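Side-chain contacts in fervidolysin (Fervidobacterium pennivorans, PDB 1R6V), which degrades keratin into peptides as a subtilisin-like serine protease, allowing its bacterium to grow on native feathers: residues Gly179-Phe184 and Ser194-Ser199; Ile229-Asp234 and Asn241-Asp246. The protein carries 1 engineered substitution. One frame throughout, in Å; residues are numbered along the deposited sequence.

Contact 1. Residues Gly179-Phe184 and Ser194-Ser199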
loop_
_atom_site.group_PDB
_atom_site.type_symbol
_atom_site.label_atom_id
_atom_site.label_comp_id
_atom_site.label_asym_id
_atom_site.label_seq_id
_atom_site.Cartn_x
_atom_site.Cartn_y
_atom_site.Cartn_z
ATOM N N GLY A 179 -2.793 16.023 19.248
ATOM C CA GLY A 179 -2.380 15.006 18.301
ATOM C C GLY A 179 -2.378 13.613 18.894
ATOM O O GLY A 179 -2.931 13.384 19.971
ATOM N N TYR A 180 -1.718 12.689 18.200
ATOM C CA TYR A 180 -1.688 11.293 18.621
ATOM C C TYR A 180 -0.343 10.601 18.359
ATOM O O TYR A 180 0.293 10.793 17.318
ATOM C CB TYR A 180 -2.828 10.568 17.892
ATOM C CG TYR A 180 -3.134 9.153 18.335
ATOM C CD1 TYR A 180 -3.479 8.867 19.655
ATOM C CD2 TYR A 180 -3.130 8.110 17.413
ATOM C CE1 TYR A 180 -3.814 7.567 20.043
ATOM C CE2 TYR A 180 -3.464 6.818 17.782
ATOM C CZ TYR A 180 -3.804 6.548 19.097
ATOM O OH TYR A 180 -4.130 5.255 19.459
ATOM N N ARG A 181 0.076 9.799 19.334
ATOM C CA ARG A 181 1.305 9.009 19.294
ATOM C C ARG A 181 0.785 7.571 19.372
ATOM O O ARG A 181 0.699 6.978 20.461
ATOM C CB ARG A 181 2.156 9.341 20.522
ATOM C CG ARG A 181 3.541 8.745 20.547
ATOM C CD ARG A 181 4.209 9.062 21.879
ATOM N NE ARG A 181 5.605 8.638 21.877
ATOM C CZ ARG A 181 6.413 8.723 22.926
ATOM N NH1 ARG A 181 5.962 9.212 24.074
ATOM N NH2 ARG A 181 7.675 8.330 22.817
ATOM N N PRO A 182 0.438 6.982 18.220
ATOM C CA PRO A 182 -0.095 5.618 18.181
ATOM C C PRO A 182 0.698 4.492 18.823
ATOM O O PRO A 182 0.104 3.558 19.344
ATOM C CB PRO A 182 -0.370 5.381 16.689
ATOM C CG PRO A 182 0.628 6.272 16.003
ATOM C CD PRO A 182 0.636 7.526 16.857
ATOM N N ALA A 183 2.026 4.579 18.819
ATOM C CA ALA A 183 2.841 3.516 19.391
ATOM C C ALA A 183 2.462 3.225 20.836
ATOM O O ALA A 183 2.595 2.094 21.301
ATOM C CB ALA A 183 4.319 3.888 19.307
ATOM N N PHE A 184 1.985 4.244 21.538
ATOM C CA PHE A 184 1.624 4.079 22.940
ATOM C C PHE A 184 0.204 4.520 23.236
ATOM O O PHE A 184 -0.161 4.721 24.401
ATOM C CB PHE A 184 2.601 4.857 23.812
ATOM C CG PHE A 184 4.033 4.490 23.578
ATOM C CD1 PHE A 184 4.816 5.212 22.678
ATOM C CD2 PHE A 184 4.594 3.401 24.229
ATOM C CE1 PHE A 184 6.135 4.850 22.429
ATOM C CE2 PHE A 184 5.914 3.029 23.988
ATOM C CZ PHE A 184 6.688 3.756 23.083
ATOM N N SER A 194 6.230 17.209 20.482
ATOM C CA SER A 194 6.074 15.772 20.246
ATOM C C SER A 194 7.104 15.295 19.232
ATOM O O SER A 194 6.922 14.257 18.612
ATOM C CB SER A 194 4.654 15.448 19.742
ATOM O OG SER A 194 4.352 16.158 18.552
ATOM N N SER A 195 8.212 16.023 19.121
ATOM C CA SER A 195 9.255 15.704 18.150
ATOM C C SER A 195 10.114 14.466 18.465
ATOM O O SER A 195 11.333 14.477 18.309
ATOM C CB SER A 195 10.138 16.953 17.918
ATOM O OG SER A 195 10.787 17.399 19.103
ATOM N N TYR A 196 9.463 13.387 18.883
ATOM C CA TYR A 196 10.159 12.150 19.217
ATOM C C TYR A 196 11.054 11.555 18.123
ATOM O O TYR A 196 12.094 10.964 18.427
ATOM C CB TYR A 196 9.139 11.093 19.643
ATOM C CG TYR A 196 8.358 11.461 20.879
ATOM C CD1 TYR A 196 8.970 11.470 22.129
ATOM C CD2 TYR A 196 7.020 11.838 20.799
ATOM C CE1 TYR A 196 8.272 11.847 23.265
ATOM C CE2 TYR A 196 6.317 12.222 21.930
ATOM C CZ TYR A 196 6.953 12.224 23.159
ATOM O OH TYR A 196 6.273 12.613 24.284
ATOM N N GLY A 197 10.664 11.712 16.859
ATOM C CA GLY A 197 11.434 11.125 15.771
ATOM C C GLY A 197 12.479 12.003 15.103
ATOM O O GLY A 197 13.162 11.564 14.179
ATOM N N GLY A 198 12.602 13.240 15.555
ATOM C CA GLY A 198 13.587 14.117 14.948
ATOM C C GLY A 198 12.970 15.442 14.551
ATOM O O GLY A 198 11.864 15.769 14.983
ATOM N N SER A 199 13.657 16.168 13.676
ATOM C CA SER A 199 13.234 17.504 13.261
ATOM C C SER A 199 12.306 17.657 12.059
ATOM O O SER A 199 11.685 18.704 11.912
ATOM C CB SER A 199 14.487 18.344 12.998
ATOM O OG SER A 199 15.184 17.821 11.871
#
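A cation-pi stack between Arg181 and Tyr196 makes this contact, joining the end of the short strand 179-181 to the loop that leads into helix 200-209. The guanidinium lies flat on the phenol ring: the two planes are only 8° apart, and Arg181 CZ stands 3.5 Å from the centroid of the Tyr196 ring, almost on the ring normal. The three nitrogens spread over different parts of the ring. Arg181 NH1 lies 3.3 Å from Tyr196 CZ, NE sits above the CD2-CE2 side, and NH2 rests 3.5 Å from Tyr196 CD1. The angle at NH1 is too poor for a hydrogen bond to Tyr196 OH, so the hold is electrostatic and dispersive. An extended chain carries the group there, with CG trans to the backbone N (chi1 -172°) and chi2 and chi3 also near 180°. On the opposite face the ring corner of Phe184, CD1, comes 3.6 Å above the guanidinium plane near its rim, not as a second stack. In the subtilase fold this loop runs directly into the helix that starts at the probable charge-relay position, occupied here by the engineered Ala200; the Tyr196 side chain is about 11 Å from that of Ala200 and about 10 Å from that of Asp162. The loop bends in a type I turn, Ser195 to Gly198, closed by a hydrogen bond of 3.3 Å from Gly198 N to Ser195 O. Replacing Tyr196 by an alanine would probably uncover one guanidinium face and cost the loop its cation-pi tie to the strand. Salt bridges engage NE (with Asp233) and NH1 (with Glu186), which should restrict its rotation.

Contact 2. Residues Ile229-Asp234 and Asn241-Asp246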
loop_
_atom_site.group_PDB
_atom_site.type_symbol
_atom_site.label_atom_id
_atom_site.label_comp_id
_atom_site.label_asym_id
_atom_site.label_seq_id
_atom_site.Cartn_x
_atom_site.Cartn_y
_atom_site.Cartn_z
ATOM N N ILE A 229 0.808 13.403 14.166
ATOM C CA ILE A 229 0.605 11.958 14.276
ATOM C C ILE A 229 2.019 11.404 14.218
ATOM O O ILE A 229 2.703 11.511 13.198
ATOM C CB ILE A 229 -0.243 11.370 13.112
ATOM C CG1 ILE A 229 -1.610 12.073 13.025
ATOM C CG2 ILE A 229 -0.394 9.846 13.310
ATOM C CD1 ILE A 229 -2.592 11.811 14.214
ATOM N N VAL A 230 2.473 10.820 15.321
ATOM C CA VAL A 230 3.837 10.330 15.375
ATOM C C VAL A 230 3.998 8.920 14.841
ATOM O O VAL A 230 3.590 7.958 15.493
ATOM C CB VAL A 230 4.365 10.391 16.837
ATOM C CG1 VAL A 230 5.832 9.951 16.905
ATOM C CG2 VAL A 230 4.206 11.807 17.365
ATOM N N ILE A 231 4.573 8.790 13.644
ATOM C CA ILE A 231 4.795 7.465 13.101
ATOM C C ILE A 231 6.270 7.074 13.025
ATOM O O ILE A 231 6.588 5.914 12.729
ATOM C CB ILE A 231 4.068 7.256 11.746
ATOM C CG1 ILE A 231 4.620 8.191 10.658
ATOM C CG2 ILE A 231 2.575 7.480 11.951
ATOM C CD1 ILE A 231 4.429 7.597 9.240
ATOM N N PHE A 232 7.151 8.053 13.266
ATOM C CA PHE A 232 8.582 7.820 13.387
ATOM C C PHE A 232 8.839 8.365 14.773
ATOM O O PHE A 232 8.894 9.566 15.004
ATOM C CB PHE A 232 9.407 8.528 12.311
ATOM C CG PHE A 232 9.412 7.775 11.029
ATOM C CD1 PHE A 232 8.421 8.005 10.075
ATOM C CD2 PHE A 232 10.323 6.740 10.821
ATOM C CE1 PHE A 232 8.331 7.207 8.938
ATOM C CE2 PHE A 232 10.238 5.932 9.683
ATOM C CZ PHE A 232 9.237 6.167 8.738
ATOM N N ASP A 233 8.927 7.425 15.705
ATOM C CA ASP A 233 9.104 7.704 17.117
ATOM C C ASP A 233 10.579 7.552 17.508
ATOM O O ASP A 233 11.454 7.480 16.638
ATOM C CB ASP A 233 8.202 6.718 17.881
ATOM C CG ASP A 233 7.694 7.270 19.203
ATOM O OD1 ASP A 233 8.534 7.631 20.050
ATOM O OD2 ASP A 233 6.460 7.330 19.405
ATOM N N ASP A 234 10.853 7.518 18.811
ATOM C CA ASP A 234 12.225 7.371 19.301
ATOM C C ASP A 234 12.664 5.916 19.127
ATOM O O ASP A 234 12.110 5.020 19.766
ATOM C CB ASP A 234 12.293 7.738 20.787
ATOM C CG ASP A 234 13.720 7.787 21.311
ATOM O OD1 ASP A 234 14.609 7.130 20.731
ATOM O OD2 ASP A 234 13.942 8.484 22.318
ATOM N N ASN A 241 14.337 1.777 13.205
ATOM C CA ASN A 241 14.630 3.154 12.832
ATOM C C ASN A 241 13.561 4.087 13.377
ATOM O O ASN A 241 13.440 5.237 12.948
ATOM C CB ASN A 241 14.715 3.287 11.308
ATOM C CG ASN A 241 13.419 2.916 10.616
ATOM O OD1 ASN A 241 12.445 2.531 11.267
ATOM N ND2 ASN A 241 13.403 3.022 9.291
ATOM N N GLY A 242 12.783 3.587 14.330
ATOM C CA GLY A 242 11.742 4.406 14.917
ATOM C C GLY A 242 10.382 4.253 14.258
ATOM O O GLY A 242 9.382 4.740 14.796
ATOM N N TYR A 243 10.330 3.582 13.109
ATOM C CA TYR A 243 9.042 3.400 12.428
ATOM C C TYR A 243 8.147 2.603 13.373
ATOM O O TYR A 243 8.562 1.555 13.875
ATOM C CB TYR A 243 9.207 2.633 11.114
ATOM C CG TYR A 243 7.900 2.458 10.378
ATOM C CD1 TYR A 243 7.101 3.565 10.087
ATOM C CD2 TYR A 243 7.459 1.201 9.976
ATOM C CE1 TYR A 243 5.888 3.430 9.414
ATOM C CE2 TYR A 243 6.248 1.050 9.300
ATOM C CZ TYR A 243 5.467 2.177 9.025
ATOM O OH TYR A 243 4.260 2.019 8.370
ATOM N N VAL A 244 6.920 3.075 13.598
ATOM C CA VAL A 244 6.011 2.414 14.527
ATOM C C VAL A 244 5.321 1.169 13.988
ATOM O O VAL A 244 4.701 0.437 14.753
ATOM C CB VAL A 244 4.933 3.404 15.065
ATOM C CG1 VAL A 244 5.616 4.562 15.770
ATOM C CG2 VAL A 244 4.056 3.925 13.922
ATOM N N GLY A 245 5.433 0.922 12.686
ATOM C CA GLY A 245 4.796 -0.253 12.110
ATOM C C GLY A 245 3.557 0.107 11.299
ATOM O O GLY A 245 2.876 1.093 11.600
ATOM N N ASP A 246 3.256 -0.696 10.285
ATOM C CA ASP A 246 2.099 -0.428 9.432
ATOM C C ASP A 246 0.794 -0.442 10.230
ATOM O O ASP A 246 -0.151 0.303 9.916
ATOM C CB ASP A 246 2.013 -1.451 8.301
ATOM C CG ASP A 246 3.106 -1.282 7.252
ATOM O OD1 ASP A 246 3.736 -0.208 7.176
ATOM O OD2 ASP A 246 3.315 -2.241 6.482
HETATM O O HOH W 1 12.326 7.739 14.100
#
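Tyr243 CD1 lies over one face of the Phe232 ring, 3.6 Å from Phe232 CZ, while Asn241 O is at the edge of that ring, near its plane, and a water lies in the ring plane at its edge. The two rings meet obliquely, with centroids 5.4 Å apart and planes at 38°, neither stacked nor T-shaped. Gly245 N stands 3.4 Å above one face of the Tyr243 ring, toward the rim. At that ring's edge, Tyr243 OH donates to the anti lone pair of Asp246 OD1 over 2.6 Å, which fixes the phenol end; Arg98 shares this carboxylate oxygen. Having CG trans to the backbone N (chi1 -179°) directs the Tyr243 ring along its own segment to reach Asp246. Behind the rings, Phe232 and Tyr243 form a single beta bridge, with one hydrogen bond in each direction. Val244 N donates to Ile231 O over 3.0 Å, and Asp233 N to Gly242 O over 2.9 Å at 161° from above the carbonyl plane; both bonds are fairly straight. Val244 adds an apolar contact, its CG2 4.0 Å from Ile231 CB. Gly242 is required sterically: a CB would clash with Asp233 O and with the carbonyl before it. The water donates to both Asp233 O and Asn241 O, joining the two segments. Asn241 OD1 accepts from Tyr243 N in an Asx turn. Beyond the bridge, Gly245 is the N-cap residue of helix 246-258. The whole arrangement is a beta-alpha connection of the subtilase core: strand 225-230, parallel to the strand ending at Asp162, probably of the charge relay, runs out into 231-234, passes through the short helix 235-238, and the chain returns along 241-245 before entering helix 246-258.

Overall arrangement
Contact 2 is largely buried and lies at the end of a strand of the central sheet, whereas contact 1 is only partly buried and joins a short two-stranded hairpin to a loop. Their chemistry follows this difference: contact 2 combines backbone bonds with apolar and aromatic packing, while contact 1 is a single charged group on one ring. The contacts follow one another along the chain, and their centres are about 7 Å apart. They meet directly, since Arg181 NE forms a salt bridge of 2.9 Å with Asp233 OD2, and a probable hydrogen bond joins Val230 N to Tyr180 O. Asp233 thus takes part in both, its carboxylate bound to Arg181 and packed against Tyr196.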